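Local coordinates for tonb-dependent siderophore receptor (Acinetobacter baumannii, PDB 5FP1), which probably binds iron-loaded siderophores at the bacterial surface and carries them across the outer membrane, the first step of iron uptake, at residues 50-54 and 55-59; 85-89 and 90-94; 130-133 and 134-138; 530-533 and 534-538. All blocks are in the same frame, centred on the assembly; numbering follows the deposited sequence.

Interaction 1: residues 50-54 and 55-59; sequences QLIED and TKVTT
The backbone oxygen L51 O is gripped twice by T55: the amide T55 N lies 3.0 Å away as in any helix, and the hydroxyl T55 OG1 donates to it at 2.8 Å. The two donors arrive from opposite faces of the carbonyl plane, so they share the acceptor without colliding. The hydroxyl gets there because chi1 of T55 (55°) sets OG1 between its own backbone N and carbonyl carbon, folded back over the preceding turn. The methyl is then left for apolar use, T55 CG2 lying 4.1 Å from L51 CD1. Threonine serves both needs, pairing a hydroxyl that donates to a helix carbonyl with a methyl that packs on L51.

This is the C-terminal end of helix 49-55 in the plug domain, the fold that fills the barrel of a TonB-dependent receptor. K56 leaves the helix with a positive phi of 51°, and its amide makes only a weak bond to I52 O. Just after it, V57 N makes a weak, long bond to T55 OG1. V57 CG2 turns back to I52 CG2 at 4.3 Å, closing the bend with apolar branches.

One residue back along the same helix, Q50 NE2 donates to D54 OD1 at 2.8 Å. The nitrogen keeps the bond in its own amide plane but stands above the carboxylate. D54 is also gripped by barrel residues, R671 in a salt bridge and W629 in a hydrogen bond, while Q681 and N683 take the terminal carbonyls of E53 and D54.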
# COMPACT_ATOMS: atom_id res chain seq x y z
N GLN A 50 -10.76 9.72 -12.25
CA GLN A 50 -11.43 9.14 -13.41
C GLN A 50 -11.00 7.70 -13.63
O GLN A 50 -11.82 6.86 -14.02
CB GLN A 50 -11.19 9.96 -14.69
CG GLN A 50 -12.05 9.49 -15.88
CD GLN A 50 -13.53 9.62 -15.60
OE1 GLN A 50 -13.99 10.69 -15.20
NE2 GLN A 50 -14.27 8.54 -15.77
N LEU A 51 -9.73 7.40 -13.39
CA LEU A 51 -9.27 6.03 -13.50
C LEU A 51 -9.97 5.15 -12.47
O LEU A 51 -10.38 4.03 -12.78
CB LEU A 51 -7.75 5.94 -13.35
CG LEU A 51 -7.11 4.57 -13.52
CD1 LEU A 51 -7.36 3.99 -14.91
CD2 LEU A 51 -5.61 4.65 -13.32
N ILE A 52 -10.12 5.67 -11.26
CA ILE A 52 -10.80 4.96 -10.18
C ILE A 52 -12.26 4.67 -10.60
O ILE A 52 -12.77 3.55 -10.47
CB ILE A 52 -10.71 5.74 -8.87
CG1 ILE A 52 -9.24 5.72 -8.34
CG2 ILE A 52 -11.66 5.15 -7.83
CD1 ILE A 52 -8.98 6.72 -7.25
N GLU A 53 -12.93 5.67 -11.16
CA GLU A 53 -14.30 5.47 -11.66
C GLU A 53 -14.42 4.50 -12.83
O GLU A 53 -15.31 3.66 -12.85
CB GLU A 53 -14.94 6.84 -11.99
CG GLU A 53 -15.35 7.52 -10.69
CD GLU A 53 -15.83 8.95 -10.85
OE1 GLU A 53 -16.19 9.36 -11.98
OE2 GLU A 53 -15.84 9.67 -9.81
N ASP A 54 -13.51 4.59 -13.78
CA ASP A 54 -13.54 3.73 -14.94
C ASP A 54 -13.33 2.26 -14.56
O ASP A 54 -13.94 1.35 -15.17
CB ASP A 54 -12.42 4.12 -15.89
CG ASP A 54 -12.78 5.29 -16.80
OD1 ASP A 54 -13.87 5.88 -16.65
OD2 ASP A 54 -11.90 5.61 -17.64
N THR A 55 -12.43 2.00 -13.61
CA THR A 55 -12.09 0.62 -13.27
C THR A 55 -12.98 0.03 -12.19
O THR A 55 -13.02 -1.17 -12.03
CB THR A 55 -10.63 0.50 -12.77
OG1 THR A 55 -10.39 1.40 -11.69
CG2 THR A 55 -9.67 0.80 -13.91
N LYS A 56 -13.66 0.90 -11.46
CA LYS A 56 -14.45 0.59 -10.26
C LYS A 56 -13.62 -0.22 -9.26
O LYS A 56 -14.13 -1.17 -8.66
CB LYS A 56 -15.76 -0.14 -10.59
CG LYS A 56 -16.86 0.10 -9.55
CD LYS A 56 -18.13 -0.72 -9.83
CE LYS A 56 -19.10 -0.69 -8.65
NZ LYS A 56 -19.60 0.69 -8.37
N VAL A 57 -12.35 0.15 -9.09
CA VAL A 57 -11.54 -0.48 -8.04
C VAL A 57 -12.09 -0.11 -6.68
O VAL A 57 -12.42 1.05 -6.41
CB VAL A 57 -10.04 -0.16 -8.13
CG1 VAL A 57 -9.43 -0.89 -9.32
CG2 VAL A 57 -9.80 1.33 -8.21
N THR A 58 -12.21 -1.11 -5.82
CA THR A 58 -12.83 -0.90 -4.53
C THR A 58 -11.85 -0.91 -3.36
O THR A 58 -12.18 -0.47 -2.26
CB THR A 58 -13.93 -1.93 -4.26
OG1 THR A 58 -13.33 -3.21 -4.08
CG2 THR A 58 -14.96 -1.96 -5.43
N THR A 59 -10.64 -1.42 -3.60
CA THR A 59 -9.61 -1.44 -2.56
C THR A 59 -8.32 -0.82 -3.11
O THR A 59 -8.07 -0.84 -4.33
CB THR A 59 -9.30 -2.88 -2.13
OG1 THR A 59 -8.72 -3.60 -3.22
CG2 THR A 59 -10.56 -3.62 -1.66

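Interaction 2: residues 85-89 and 90-94; sequences PFIRG and YSSES
I87 and Y90 pair across a tight beta hairpin of the plug domain, in which strands 85-87 and 90-91 are joined by a type I' turn from I87 to Y90. Backbone bonds close it: I87 N donates to Y90 O at 2.9 Å, Y90 N returns to I87 O at 3.0 Å, and farther from the turn S92 N donates to P85 O at 2.8 Å. Both turn residues, R88 and G89, have positive phi. For G89 (91°) a CB would be jammed against the carbonyl of R88, which explains glycine there.

Side chains add further bonds. In the conformer described, S92 OG also donates to P85 O; a second conformer of S92 was modelled, so this bond is doubtful. S91 OG stands anti to its own backbone N (chi1 168°), which brings it within range of E93 N, and by accepting from that amide it makes an ST turn; the same hydroxyl also bonds D503. R88 sends its guanidinium away to E571 and E524 of the barrel.

Aromatic contacts differ on the two faces. On the Y90 face the tyrosine ring curls back against its own turn, with G89 O over one side, while its hydroxyl bonds S565 of the barrel. On the F86 face, S91 CB makes a CH-pi contact, 4.2 Å from the ring centroid and 23° off the normal. A small serine lets the ring lie this close to the neighbouring strand, F86 CD2 coming to 3.5 Å from S91 N.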
# COMPACT_ATOMS: atom_id res chain seq x y z
N PRO A 85 2.57 -2.82 0.09
CA PRO A 85 3.07 -2.48 -1.24
C PRO A 85 4.58 -2.31 -1.25
O PRO A 85 5.14 -1.61 -0.40
CB PRO A 85 2.41 -1.15 -1.55
CG PRO A 85 1.41 -0.92 -0.44
CD PRO A 85 1.90 -1.69 0.74
N PHE A 86 5.22 -2.89 -2.26
CA PHE A 86 6.63 -2.67 -2.54
C PHE A 86 6.77 -1.67 -3.70
O PHE A 86 6.10 -1.80 -4.73
CB PHE A 86 7.29 -4.01 -2.88
CG PHE A 86 7.57 -4.84 -1.69
CD1 PHE A 86 6.53 -5.48 -1.01
CD2 PHE A 86 8.86 -4.97 -1.21
CE1 PHE A 86 6.79 -6.25 0.11
CE2 PHE A 86 9.12 -5.75 -0.09
CZ PHE A 86 8.09 -6.39 0.57
N ILE A 87 7.62 -0.66 -3.49
CA ILE A 87 7.87 0.37 -4.48
C ILE A 87 9.36 0.37 -4.78
O ILE A 87 10.21 0.46 -3.87
CB ILE A 87 7.42 1.75 -4.00
CG1 ILE A 87 5.95 1.72 -3.56
CG2 ILE A 87 7.58 2.78 -5.09
CD1 ILE A 87 5.53 3.01 -2.89
N ARG A 88 9.67 0.21 -6.06
CA ARG A 88 11.06 0.04 -6.52
C ARG A 88 11.84 -0.98 -5.68
O ARG A 88 13.03 -0.79 -5.41
CB ARG A 88 11.78 1.39 -6.54
CG ARG A 88 11.24 2.37 -7.58
CD ARG A 88 12.10 3.64 -7.62
NE ARG A 88 11.62 4.58 -8.64
CZ ARG A 88 12.15 5.77 -8.88
NH1 ARG A 88 13.17 6.21 -8.17
NH2 ARG A 88 11.62 6.54 -9.80
N GLY A 89 11.20 -2.08 -5.29
CA GLY A 89 11.89 -3.13 -4.56
C GLY A 89 11.87 -3.04 -3.04
O GLY A 89 12.40 -3.93 -2.35
N TYR A 90 11.30 -1.96 -2.50
CA TYR A 90 11.38 -1.70 -1.07
C TYR A 90 9.99 -1.53 -0.44
O TYR A 90 9.12 -0.82 -0.97
CB TYR A 90 12.27 -0.48 -0.77
CG TYR A 90 13.71 -0.72 -1.24
CD1 TYR A 90 14.57 -1.54 -0.52
CD2 TYR A 90 14.18 -0.19 -2.44
CE1 TYR A 90 15.86 -1.81 -0.96
CE2 TYR A 90 15.47 -0.47 -2.89
CZ TYR A 90 16.31 -1.25 -2.13
OH TYR A 90 17.58 -1.57 -2.59
N SER A 91 9.79 -2.20 0.69
CA SER A 91 8.49 -2.17 1.37
C SER A 91 8.08 -0.76 1.75
O SER A 91 8.86 0.01 2.34
CB SER A 91 8.52 -3.04 2.63
OG SER A 91 7.37 -2.78 3.39
N SER A 92 6.82 -0.43 1.45
CA SER A 92 6.28 0.86 1.88
C SER A 92 5.13 0.66 2.87
O SER A 92 4.41 1.60 3.19
CB SER A 92 5.82 1.69 0.69
OG SER A 92 4.63 1.16 0.15
N GLU A 93 5.03 -0.55 3.41
CA GLU A 93 4.00 -0.90 4.37
C GLU A 93 3.96 0.05 5.57
O GLU A 93 2.87 0.45 6.03
CB GLU A 93 4.20 -2.35 4.85
CG GLU A 93 3.04 -2.87 5.70
CD GLU A 93 3.24 -4.28 6.23
OE1 GLU A 93 4.25 -4.95 5.83
OE2 GLU A 93 2.38 -4.70 7.06
N SER A 94 5.13 0.42 6.09
CA SER A 94 5.20 1.34 7.25
C SER A 94 5.17 2.83 6.86
O SER A 94 5.28 3.68 7.74
CB SER A 94 6.42 1.05 8.12
OG SER A 94 6.43 -0.28 8.59

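Interaction 3: residues 130-133 and 134-138; sequences AGSV and GGSIN
The turn that feeds strand 135-141 of the plug's mixed sheet folds S132 back over G135 and S136. S132 takes a left-handed backbone conformation, and its CA-H points at G135 O, with S132 CA and G135 O 3.4 Å apart and an angle of 156° at the hydrogen. Beyond that, S132 OG rests on S136 CB at 3.4 Å.

The two hydroxyls do not bond each other, S132 OG and S136 OG being 3.7 Å apart. A water joins them instead, 2.7 Å from S132 OG and 3.1 Å from S136 OG. S136 presents its oxygen to that water through a chi1 of 59°, which puts OG between the backbone N and the carbonyl carbon. Serine is apt at both places, being short enough to leave room for the bridge and polar enough to bind it.

Glycines shape the turn around this pair. At G135 (phi 149°) a CB would run into the carbonyl oxygen of G134, and G131 is barred from a side chain in the same way. Backbone bonds to A124, G122 and T120 stitch S132, G134 and S136 onto strand 114-121 and the chain just beyond it, and V133 O is taken by S123 OG.

Because no direct hydrogen bond crosses from 130-133 to 134-138, the turn probably owes its shape to glycine geometry and neighbouring chain, the water giving two hydroxyls too far apart to bond a partner in common.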
# COMPACT_ATOMS: atom_id res chain seq x y z
N ALA A 130 10.74 8.92 8.79
CA ALA A 130 11.20 7.55 8.79
C ALA A 130 10.53 6.75 7.69
O ALA A 130 9.34 6.90 7.44
CB ALA A 130 10.95 6.91 10.13
N GLY A 131 11.31 5.90 7.03
CA GLY A 131 10.80 5.05 5.99
C GLY A 131 10.90 5.72 4.63
O GLY A 131 11.84 6.47 4.35
N SER A 132 9.90 5.49 3.79
CA SER A 132 9.93 6.01 2.42
C SER A 132 11.26 5.64 1.70
O SER A 132 11.88 6.49 1.04
CB SER A 132 9.69 7.52 2.41
OG SER A 132 8.32 7.77 2.73
N VAL A 133 11.68 4.39 1.84
CA VAL A 133 12.94 3.91 1.26
C VAL A 133 12.90 3.91 -0.27
O VAL A 133 13.75 4.51 -0.94
CB VAL A 133 13.27 2.51 1.77
CG1 VAL A 133 14.48 1.92 1.05
CG2 VAL A 133 13.50 2.55 3.28
N GLY A 134 11.90 3.25 -0.84
CA GLY A 134 11.75 3.20 -2.28
C GLY A 134 10.65 4.08 -2.81
O GLY A 134 10.47 4.18 -4.01
N GLY A 135 9.90 4.69 -1.91
CA GLY A 135 8.69 5.45 -2.26
C GLY A 135 7.67 5.40 -1.13
O GLY A 135 7.94 4.84 -0.06
N SER A 136 6.51 6.01 -1.35
CA SER A 136 5.42 5.99 -0.38
C SER A 136 4.10 6.28 -1.08
O SER A 136 4.08 6.86 -2.19
CB SER A 136 5.63 7.03 0.72
OG SER A 136 5.72 8.33 0.16
N ILE A 137 3.02 5.91 -0.42
CA ILE A 137 1.68 6.04 -0.95
C ILE A 137 0.89 6.98 -0.06
O ILE A 137 0.92 6.85 1.17
CB ILE A 137 1.02 4.66 -0.98
CG1 ILE A 137 1.75 3.81 -2.02
CG2 ILE A 137 -0.47 4.80 -1.29
CD1 ILE A 137 1.46 2.34 -1.92
N ASN A 138 0.16 7.89 -0.69
CA ASN A 138 -0.62 8.89 0.03
C ASN A 138 -2.01 8.90 -0.55
O ASN A 138 -2.20 9.19 -1.74
CB ASN A 138 0.06 10.26 -0.11
CG ASN A 138 -0.63 11.34 0.71
OD1 ASN A 138 -1.43 11.06 1.63
ND2 ASN A 138 -0.35 12.60 0.37
O HOH W 1 7.41 10.19 2.03

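Interaction 4: residues 530-533 and 534-538; sequences DFLD and NHLNL
F531 and L536 face one another near the tip of a beta hairpin that links barrel strands 518-531 and 536-555, turned by a type I' turn from L532 to H535. H535 and L536 both lie opposite F531, a classic beta bulge. So short a turn between long strands is consistent with the periplasmic side of the barrel, where this family has its short connections.

One face is apolar and lies on the surface. The F531 ring leans along the hairpin and sets its edge, not its face, against L538, F531 CE2 lying 3.8 Å from L538 CB. Behind it L536 fills the hollow between F531 and L532: L536 CB is 4.2 Å from F531 CB, and its branch L536 CD1 lies 3.8 Å from L532 CD1, the two leucines running side by side and pointing the same way. Apolar F531 and L532 suit a surface that may face lipid; a bound detergent is about 8 Å from the F531 side chain.

The other face is polar. N537, with CG anti to its backbone N (chi1 176°), reaches across so that N537 ND2 donates to D530 OD1 at 2.8 Å, amide and carboxylate planes nearly perpendicular.

At the turn, H535, one of the two bulge residues, holds L532 O with two donors: the backbone H535 N bonds it from above the carbonyl plane, and the ring nitrogen H535 ND1 donates to L532 O at 3.1 Å, nearly along the C=O axis.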
# COMPACT_ATOMS: atom_id res chain seq x y z
N ASP A 530 4.48 18.23 -21.01
CA ASP A 530 3.07 18.42 -21.37
C ASP A 530 2.96 18.66 -22.86
O ASP A 530 3.67 19.51 -23.38
CB ASP A 530 2.46 19.62 -20.64
CG ASP A 530 1.94 19.28 -19.25
OD1 ASP A 530 2.14 18.14 -18.76
OD2 ASP A 530 1.34 20.17 -18.63
N PHE A 531 2.06 17.93 -23.53
CA PHE A 531 1.88 17.94 -24.98
C PHE A 531 0.43 18.19 -25.33
O PHE A 531 -0.47 18.07 -24.49
CB PHE A 531 2.16 16.57 -25.61
CG PHE A 531 3.57 16.15 -25.61
CD1 PHE A 531 4.50 16.80 -26.41
CD2 PHE A 531 3.97 15.07 -24.84
CE1 PHE A 531 5.83 16.40 -26.43
CE2 PHE A 531 5.30 14.65 -24.86
CZ PHE A 531 6.23 15.32 -25.65
N LEU A 532 0.21 18.45 -26.62
CA LEU A 532 -1.14 18.57 -27.17
C LEU A 532 -1.95 19.57 -26.43
O LEU A 532 -3.02 19.24 -25.91
CB LEU A 532 -1.90 17.25 -27.12
CG LEU A 532 -1.61 16.18 -28.16
CD1 LEU A 532 -2.72 15.14 -28.09
CD2 LEU A 532 -1.54 16.78 -29.56
N ASP A 533 -1.46 20.79 -26.35
CA ASP A 533 -2.19 21.84 -25.66
C ASP A 533 -2.52 21.43 -24.23
O ASP A 533 -3.60 21.72 -23.73
CB ASP A 533 -3.48 22.21 -26.41
CG ASP A 533 -3.21 22.94 -27.70
OD1 ASP A 533 -2.16 23.63 -27.78
OD2 ASP A 533 -4.02 22.83 -28.63
N ASN A 534 -1.54 20.80 -23.59
CA ASN A 534 -1.62 20.41 -22.18
C ASN A 534 -2.67 19.33 -21.89
O ASN A 534 -3.16 19.23 -20.77
CB ASN A 534 -1.83 21.62 -21.29
CG ASN A 534 -0.66 22.58 -21.34
OD1 ASN A 534 0.49 22.20 -21.08
ND2 ASN A 534 -0.93 23.82 -21.69
N HIS A 535 -2.96 18.51 -22.88
CA HIS A 535 -3.89 17.40 -22.70
C HIS A 535 -3.19 16.07 -22.37
O HIS A 535 -3.84 15.15 -21.87
CB HIS A 535 -4.74 17.21 -23.96
CG HIS A 535 -5.89 18.16 -24.05
ND1 HIS A 535 -5.97 19.14 -25.02
CD2 HIS A 535 -7.00 18.29 -23.29
CE1 HIS A 535 -7.08 19.83 -24.85
NE2 HIS A 535 -7.72 19.34 -23.81
N LEU A 536 -1.91 15.97 -22.69
CA LEU A 536 -1.12 14.76 -22.47
C LEU A 536 0.12 15.11 -21.68
O LEU A 536 0.67 16.21 -21.84
CB LEU A 536 -0.68 14.14 -23.78
CG LEU A 536 -1.59 13.18 -24.51
CD1 LEU A 536 -0.90 12.71 -25.78
CD2 LEU A 536 -1.97 11.99 -23.64
N ASN A 537 0.53 14.18 -20.82
CA ASN A 537 1.78 14.31 -20.10
C ASN A 537 2.56 13.01 -20.23
O ASN A 537 2.03 11.91 -20.05
CB ASN A 537 1.56 14.69 -18.62
CG ASN A 537 2.85 14.74 -17.82
OD1 ASN A 537 3.24 13.75 -17.20
ND2 ASN A 537 3.54 15.88 -17.83
N LEU A 538 3.83 13.16 -20.58
CA LEU A 538 4.76 12.05 -20.68
C LEU A 538 5.82 12.23 -19.61
O LEU A 538 6.30 13.36 -19.38
CB LEU A 538 5.41 12.07 -22.05
CG LEU A 538 6.57 11.12 -22.28
CD1 LEU A 538 6.04 9.70 -22.33
CD2 LEU A 538 7.29 11.46 -23.58
O HOH W 2 1.13 21.30 -24.18

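Overall arrangement
Interactions 1, 2 and 3 belong to the plug, interaction 4 to the barrel wall. Interactions 2 and 3 are buried neighbours, their centres about 7 Å apart: I87 packs on G134, P85 on I137 and Y90 on V133, so the hairpin lies against the turn and strand 135-141. Interaction 1 is partly buried and meets the barrel through the D54 carboxylate and the last carbonyls of its helix. Interactions 2 and 4 are both hairpins with type I' turns, yet the buried one relies on serines, a glycine and barrel-bound ends, the surface one on a bulge and surface apolar side chains, F531 among them. In interaction 3 a water bridges side chains; that of interaction 4 bonds backbone atoms, once weakly.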